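Local coordinates for SVP1-like protein 2 (PDB 4V16) that binds phosphoinositides as a PROPPIN-family beta-propeller, probably recognising phosphatidylinositol 3,5-bisphosphate and so associating with membranes, at residues G293-W298 with A304-L309; V115-K120 with W125-E130. All blocks are in the same frame, centred on the assembly; numbering follows the deposited sequence.

Interaction 1: G293-W298 with A304-L309; sequences GLVIVW and ADTFKL
W298 and D305 meet through the indole N-H: NE1 of W298 donates to OD2 of D305 at 2.7 Å, at one end of a beta hairpin that supplies the two middle strands of a propeller blade. The carboxylate is reached from above its own plane, and ring and carboxylate planes stand 67° apart. D305 starts off with its CB on the face shared by L294, I296 and F307, and its chi1 of -68° keeps CG beside the backbone N, from where the acid reaches the indole. An aspartate suits this buried position because both oxygens find donors: OD1 forms a salt bridge with R325 of the outer strand 317-327, probably stabilising the negative charge.

Next along the same face, I296 lays CG1 obliquely against the F307 ring, 3.6 Å from CE1. L294 follows, its CB 4.2 Å from CB of F307. Apolar side chains suit this face because they pack against the neighbouring blade, where F273 meets F307 edge-to-face and A240 touches L294. On the other face, V295 CG1 touches A304 CB, both residues being buried; T306, partly exposed, suits a place where its hydroxyl can probably meet solvent.

Backbone pairing sets this order. The strands run antiparallel, 165° between their directions, and the hydrogen-bonded pairs are L294 with F307 and I296 with D305, each bonded both ways. Between them, V295 and T306 form a non-hydrogen-bonded pair, and their backbones bond instead to the flanking strands: V295 with A287, T306 with N323 and Q324. The hairpin is thus stitched on both sides into the four-stranded blade. The W298 ring is also backed from within its own strand, with CG2 of I296 lying 3.5 Å above one face, offset toward the rim.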
loop_
_atom_site.group_PDB
_atom_site.type_symbol
_atom_site.label_atom_id
_atom_site.label_comp_id
_atom_site.label_asym_id
_atom_site.label_seq_id
_atom_site.Cartn_x
_atom_site.Cartn_y
_atom_site.Cartn_z
ATOM N N GLY A 293 1.837 17.461 -0.218
ATOM C CA GLY A 293 2.744 16.979 0.811
ATOM C C GLY A 293 2.828 15.466 0.862
ATOM O O GLY A 293 1.804 14.782 0.837
ATOM N N LEU A 294 4.053 14.949 0.933
ATOM C CA LEU A 294 4.294 13.513 1.043
ATOM C C LEU A 294 5.076 13.184 2.304
ATOM O O LEU A 294 5.755 14.045 2.869
ATOM C CB LEU A 294 5.070 12.982 -0.165
ATOM C CG LEU A 294 4.386 12.971 -1.529
ATOM C CD1 LEU A 294 4.395 14.356 -2.156
ATOM C CD2 LEU A 294 5.071 11.967 -2.441
ATOM N N VAL A 295 4.986 11.928 2.728
ATOM C CA VAL A 295 5.828 11.414 3.797
ATOM C C VAL A 295 6.384 10.048 3.401
ATOM O O VAL A 295 5.628 9.137 3.060
ATOM C CB VAL A 295 5.060 11.297 5.129
ATOM C CG1 VAL A 295 5.921 10.620 6.191
ATOM C CG2 VAL A 295 4.625 12.670 5.611
ATOM N N ILE A 296 7.709 9.920 3.442
ATOM C CA ILE A 296 8.377 8.645 3.197
ATOM C C ILE A 296 8.803 8.038 4.527
ATOM O O ILE A 296 9.595 8.634 5.255
ATOM C CB ILE A 296 9.619 8.803 2.295
ATOM C CG1 ILE A 296 9.270 9.544 1.002
ATOM C CG2 ILE A 296 10.226 7.440 1.978
ATOM C CD1 ILE A 296 8.234 8.850 0.140
ATOM N N VAL A 297 8.277 6.857 4.839
ATOM C CA VAL A 297 8.618 6.166 6.079
ATOM C C VAL A 297 9.708 5.127 5.835
ATOM O O VAL A 297 9.571 4.267 4.964
ATOM C CB VAL A 297 7.385 5.482 6.695
ATOM C CG1 VAL A 297 7.786 4.580 7.857
ATOM C CG2 VAL A 297 6.381 6.530 7.156
ATOM N N TRP A 298 10.783 5.213 6.613
ATOM C CA TRP A 298 11.904 4.285 6.499
ATOM C C TRP A 298 11.900 3.303 7.671
ATOM O O TRP A 298 12.189 3.694 8.802
ATOM C CB TRP A 298 13.228 5.045 6.456
ATOM C CG TRP A 298 13.323 6.035 5.334
ATOM C CD1 TRP A 298 13.095 7.378 5.406
ATOM C CD2 TRP A 298 13.673 5.759 3.971
ATOM N NE1 TRP A 298 13.282 7.957 4.174
ATOM C CE2 TRP A 298 13.637 6.985 3.276
ATOM C CE3 TRP A 298 14.013 4.597 3.271
ATOM C CZ2 TRP A 298 13.928 7.083 1.916
ATOM C CZ3 TRP A 298 14.301 4.695 1.920
ATOM C CH2 TRP A 298 14.256 5.929 1.258
ATOM N N ALA A 304 11.070 9.204 9.235
ATOM C CA ALA A 304 10.009 9.730 8.382
ATOM C C ALA A 304 10.415 11.061 7.748
ATOM O O ALA A 304 10.631 12.052 8.449
ATOM C CB ALA A 304 8.728 9.896 9.178
ATOM N N ASP A 305 10.515 11.071 6.421
ATOM C CA ASP A 305 10.867 12.274 5.671
ATOM C C ASP A 305 9.618 12.997 5.177
ATOM O O ASP A 305 8.808 12.415 4.463
ATOM C CB ASP A 305 11.759 11.922 4.474
ATOM C CG ASP A 305 13.136 11.439 4.887
ATOM O OD1 ASP A 305 13.655 11.923 5.913
ATOM O OD2 ASP A 305 13.703 10.579 4.181
ATOM N N THR A 306 9.477 14.267 5.548
ATOM C CA THR A 306 8.351 15.083 5.101
ATOM C C THR A 306 8.747 15.934 3.896
ATOM O O THR A 306 9.722 16.685 3.954
ATOM C CB THR A 306 7.843 16.007 6.221
ATOM O OG1 THR A 306 7.535 15.228 7.385
ATOM C CG2 THR A 306 6.599 16.766 5.772
ATOM N N PHE A 307 7.981 15.818 2.814
ATOM C CA PHE A 307 8.259 16.548 1.578
ATOM C C PHE A 307 7.178 17.578 1.268
ATOM O O PHE A 307 6.005 17.376 1.588
ATOM C CB PHE A 307 8.380 15.579 0.399
ATOM C CG PHE A 307 9.631 14.752 0.417
ATOM C CD1 PHE A 307 9.662 13.530 1.067
ATOM C CD2 PHE A 307 10.777 15.193 -0.227
ATOM C CE1 PHE A 307 10.811 12.766 1.081
ATOM C CE2 PHE A 307 11.932 14.433 -0.218
ATOM C CZ PHE A 307 11.949 13.217 0.437
ATOM N N LYS A 308 7.584 18.682 0.643
ATOM C CA LYS A 308 6.643 19.655 0.094
ATOM C C LYS A 308 6.753 19.672 -1.427
ATOM O O LYS A 308 7.851 19.747 -1.978
ATOM C CB LYS A 308 6.903 21.055 0.659
ATOM C CG LYS A 308 5.935 22.130 0.154
ATOM C CD LYS A 308 4.514 21.904 0.666
ATOM C CE LYS A 308 3.507 22.815 -0.023
ATOM N NZ LYS A 308 3.753 24.258 0.255
ATOM N N LEU A 309 5.608 19.598 -2.098
ATOM C CA LEU A 309 5.566 19.647 -3.554
ATOM C C LEU A 309 5.265 21.069 -4.011
ATOM O O LEU A 309 4.109 21.493 -4.021
ATOM C CB LEU A 309 4.518 18.669 -4.092
ATOM C CG LEU A 309 4.385 18.566 -5.612
ATOM C CD1 LEU A 309 5.704 18.183 -6.263
ATOM C CD2 LEU A 309 3.306 17.558 -5.976
#

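Interaction 2: V115-K120 with W125-E130; sequences VISIFK and WNKITE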
loop_
_atom_site.group_PDB
_atom_site.type_symbol
_atom_site.label_atom_id
_atom_site.label_comp_id
_atom_site.label_asym_id
_atom_site.label_seq_id
_atom_site.Cartn_x
_atom_site.Cartn_y
_atom_site.Cartn_z
ATOM N N VAL A 115 -2.889 -17.903 -2.791
ATOM C CA VAL A 115 -4.339 -17.730 -2.776
ATOM C C VAL A 115 -4.792 -16.428 -2.109
ATOM O O VAL A 115 -4.131 -15.919 -1.201
ATOM C CB VAL A 115 -4.994 -18.927 -2.052
ATOM C CG1 VAL A 115 -6.448 -18.656 -1.724
ATOM C CG2 VAL A 115 -4.868 -20.189 -2.896
ATOM N N ILE A 116 -5.928 -15.907 -2.572
ATOM C CA ILE A 116 -6.591 -14.766 -1.944
ATOM C C ILE A 116 -7.883 -15.219 -1.266
ATOM O O ILE A 116 -8.782 -15.741 -1.927
ATOM C CB ILE A 116 -6.921 -13.656 -2.967
ATOM C CG1 ILE A 116 -5.638 -13.105 -3.594
ATOM C CG2 ILE A 116 -7.711 -12.525 -2.298
ATOM C CD1 ILE A 116 -5.875 -12.153 -4.752
ATOM N N SER A 117 -7.972 -15.010 0.046
ATOM C CA SER A 117 -9.167 -15.361 0.811
ATOM C C SER A 117 -9.953 -14.108 1.181
ATOM O O SER A 117 -9.368 -13.061 1.455
ATOM C CB SER A 117 -8.791 -16.132 2.076
ATOM O OG SER A 117 -8.028 -17.283 1.761
ATOM N N ILE A 118 -11.278 -14.229 1.195
ATOM C CA ILE A 118 -12.157 -13.103 1.488
ATOM C C ILE A 118 -13.162 -13.467 2.582
ATOM O O ILE A 118 -14.109 -14.219 2.343
ATOM C CB ILE A 118 -12.914 -12.644 0.224
ATOM C CG1 ILE A 118 -11.914 -12.248 -0.870
ATOM C CG2 ILE A 118 -13.847 -11.476 0.549
ATOM C CD1 ILE A 118 -12.551 -11.914 -2.210
ATOM N N PHE A 119 -12.944 -12.923 3.777
ATOM C CA PHE A 119 -13.844 -13.138 4.907
ATOM C C PHE A 119 -14.766 -11.935 5.095
ATOM O O PHE A 119 -14.526 -10.866 4.537
ATOM C CB PHE A 119 -13.054 -13.385 6.195
ATOM C CG PHE A 119 -12.036 -14.484 6.086
ATOM C CD1 PHE A 119 -10.787 -14.240 5.535
ATOM C CD2 PHE A 119 -12.322 -15.759 6.544
ATOM C CE1 PHE A 119 -9.846 -15.249 5.437
ATOM C CE2 PHE A 119 -11.383 -16.772 6.450
ATOM C CZ PHE A 119 -10.145 -16.516 5.894
ATOM N N LYS A 120 -15.817 -12.120 5.888
ATOM C CA LYS A 120 -16.735 -11.037 6.230
ATOM C C LYS A 120 -16.194 -10.243 7.413
ATOM O O LYS A 120 -15.624 -10.818 8.342
ATOM C CB LYS A 120 -18.123 -11.597 6.560
ATOM C CG LYS A 120 -19.141 -10.556 7.009
ATOM C CD LYS A 120 -20.386 -11.216 7.573
ATOM C CE LYS A 120 -21.399 -10.185 8.046
ATOM N NZ LYS A 120 -22.609 -10.815 8.650
ATOM N N TRP A 125 -17.943 -13.686 10.776
ATOM C CA TRP A 125 -16.549 -13.617 10.323
ATOM C C TRP A 125 -16.176 -14.821 9.453
ATOM O O TRP A 125 -15.105 -15.407 9.621
ATOM C CB TRP A 125 -15.591 -13.527 11.520
ATOM C CG TRP A 125 -15.943 -12.449 12.504
ATOM C CD1 TRP A 125 -16.768 -12.563 13.586
ATOM C CD2 TRP A 125 -15.479 -11.093 12.496
ATOM N NE1 TRP A 125 -16.850 -11.362 14.248
ATOM C CE2 TRP A 125 -16.067 -10.443 13.600
ATOM C CE3 TRP A 125 -14.625 -10.365 11.662
ATOM C CZ2 TRP A 125 -15.828 -9.101 13.893
ATOM C CZ3 TRP A 125 -14.389 -9.031 11.954
ATOM C CH2 TRP A 125 -14.988 -8.414 13.059
ATOM N N ASN A 126 -17.057 -15.172 8.519
ATOM C CA ASN A 126 -16.877 -16.352 7.677
ATOM C C ASN A 126 -16.409 -16.006 6.266
ATOM O O ASN A 126 -16.442 -14.844 5.859
ATOM C CB ASN A 126 -18.187 -17.138 7.593
ATOM C CG ASN A 126 -19.272 -16.385 6.842
ATOM O OD1 ASN A 126 -19.522 -15.206 7.097
ATOM N ND2 ASN A 126 -19.914 -17.064 5.900
ATOM N N LYS A 127 -15.986 -17.024 5.520
ATOM C CA LYS A 127 -15.588 -16.841 4.127
ATOM C C LYS A 127 -16.822 -16.589 3.270
ATOM O O LYS A 127 -17.840 -17.266 3.420
ATOM C CB LYS A 127 -14.823 -18.059 3.607
ATOM C CG LYS A 127 -13.787 -18.591 4.577
ATOM C CD LYS A 127 -12.844 -19.593 3.925
ATOM C CE LYS A 127 -11.788 -18.904 3.076
ATOM N NZ LYS A 127 -10.666 -19.823 2.730
ATOM N N ILE A 128 -16.721 -15.616 2.371
ATOM C CA ILE A 128 -17.856 -15.192 1.560
ATOM C C ILE A 128 -17.847 -15.865 0.191
ATOM O O ILE A 128 -18.892 -16.024 -0.440
ATOM C CB ILE A 128 -17.856 -13.662 1.379
ATOM C CG1 ILE A 128 -17.900 -12.981 2.749
ATOM C CG2 ILE A 128 -19.040 -13.214 0.518
ATOM C CD1 ILE A 128 -17.766 -11.486 2.689
ATOM N N THR A 129 -16.662 -16.260 -0.260
ATOM C CA THR A 129 -16.509 -16.852 -1.580
ATOM C C THR A 129 -15.448 -17.941 -1.573
ATOM O O THR A 129 -14.691 -18.078 -0.611
ATOM C CB THR A 129 -16.122 -15.792 -2.621
ATOM O OG1 THR A 129 -15.952 -16.414 -3.901
ATOM C CG2 THR A 129 -14.826 -15.099 -2.211
ATOM N N GLU A 130 -15.401 -18.716 -2.652
ATOM C CA GLU A 130 -14.347 -19.700 -2.828
ATOM C C GLU A 130 -13.024 -18.972 -3.033
ATOM O O GLU A 130 -12.979 -17.904 -3.647
ATOM C CB GLU A 130 -14.649 -20.616 -4.004
#
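K127 sends CG away from its own carbonyl carbon (chi1 -44°) and bends at chi3 (78°), so that its methylenes run alongside the F119 side chain, the two pointing the same way. CG of K127 lies 3.5 Å from CE2 of F119, and its CE is near both CE2 and CZ. The aromatic ring, buried also against V92 and V110, is thereby flanked by the methylenes of a lysine that is itself exposed and whose charged end still finds polar company: NZ makes a salt bridge with OD1 of D131. The other oxygen of that carboxylate is hydrogen-bonded to S117, whose OG is also hydrogen-bonded to NE2 of Q112.

Residues 125-130 lie in the loop that leads from the third strand of a propeller blade, 115-120, to the short outermost strand 132-133. Two backbone bonds tie this loop to the strand around a single bridge of F119 with K127. I128 N gives a nearly straight bond to I118 O (3.0 Å, 170°), while N126 O accepts from K120 N at 2.8 Å.

Carbon contacts add to these bonds. CD1 of I128 rests 3.7 Å from K120 CA, and T129 CG2 comes within 3.9 Å of I118 CD1: the threonine turns its methyl to the isoleucine, crossing it obliquely. Separately, W125 brings CE3 near K120 O, and its side chain touches I89 and T90 of the preceding blade.

The two hydrogen bonds use main-chain atoms alone and so ask little of side-chain identity; the side chains add apolar cover, and the long, amphipathic lysine a charge probably balanced by D131.

Interaction 2 closes in the chain well before interaction 1 opens, and the two lie on opposite sides of the chain's centre, 35 Å between their centres and about 25 Å between nearest atoms. They share no sheet. Segment 115-120 is the third strand of the third of seven four-stranded antiparallel blades and 125-130 lies in the loop after it, whereas 293-298 and 304-309 lie on the two middle strands of the last blade. Interaction 1 is a regular, buried hairpin; interaction 2, farther from the centre, is a partly buried loop against a strand. Each joins parts of one blade while its side chains also touch a neighbouring blade, at separate places in one propeller ring.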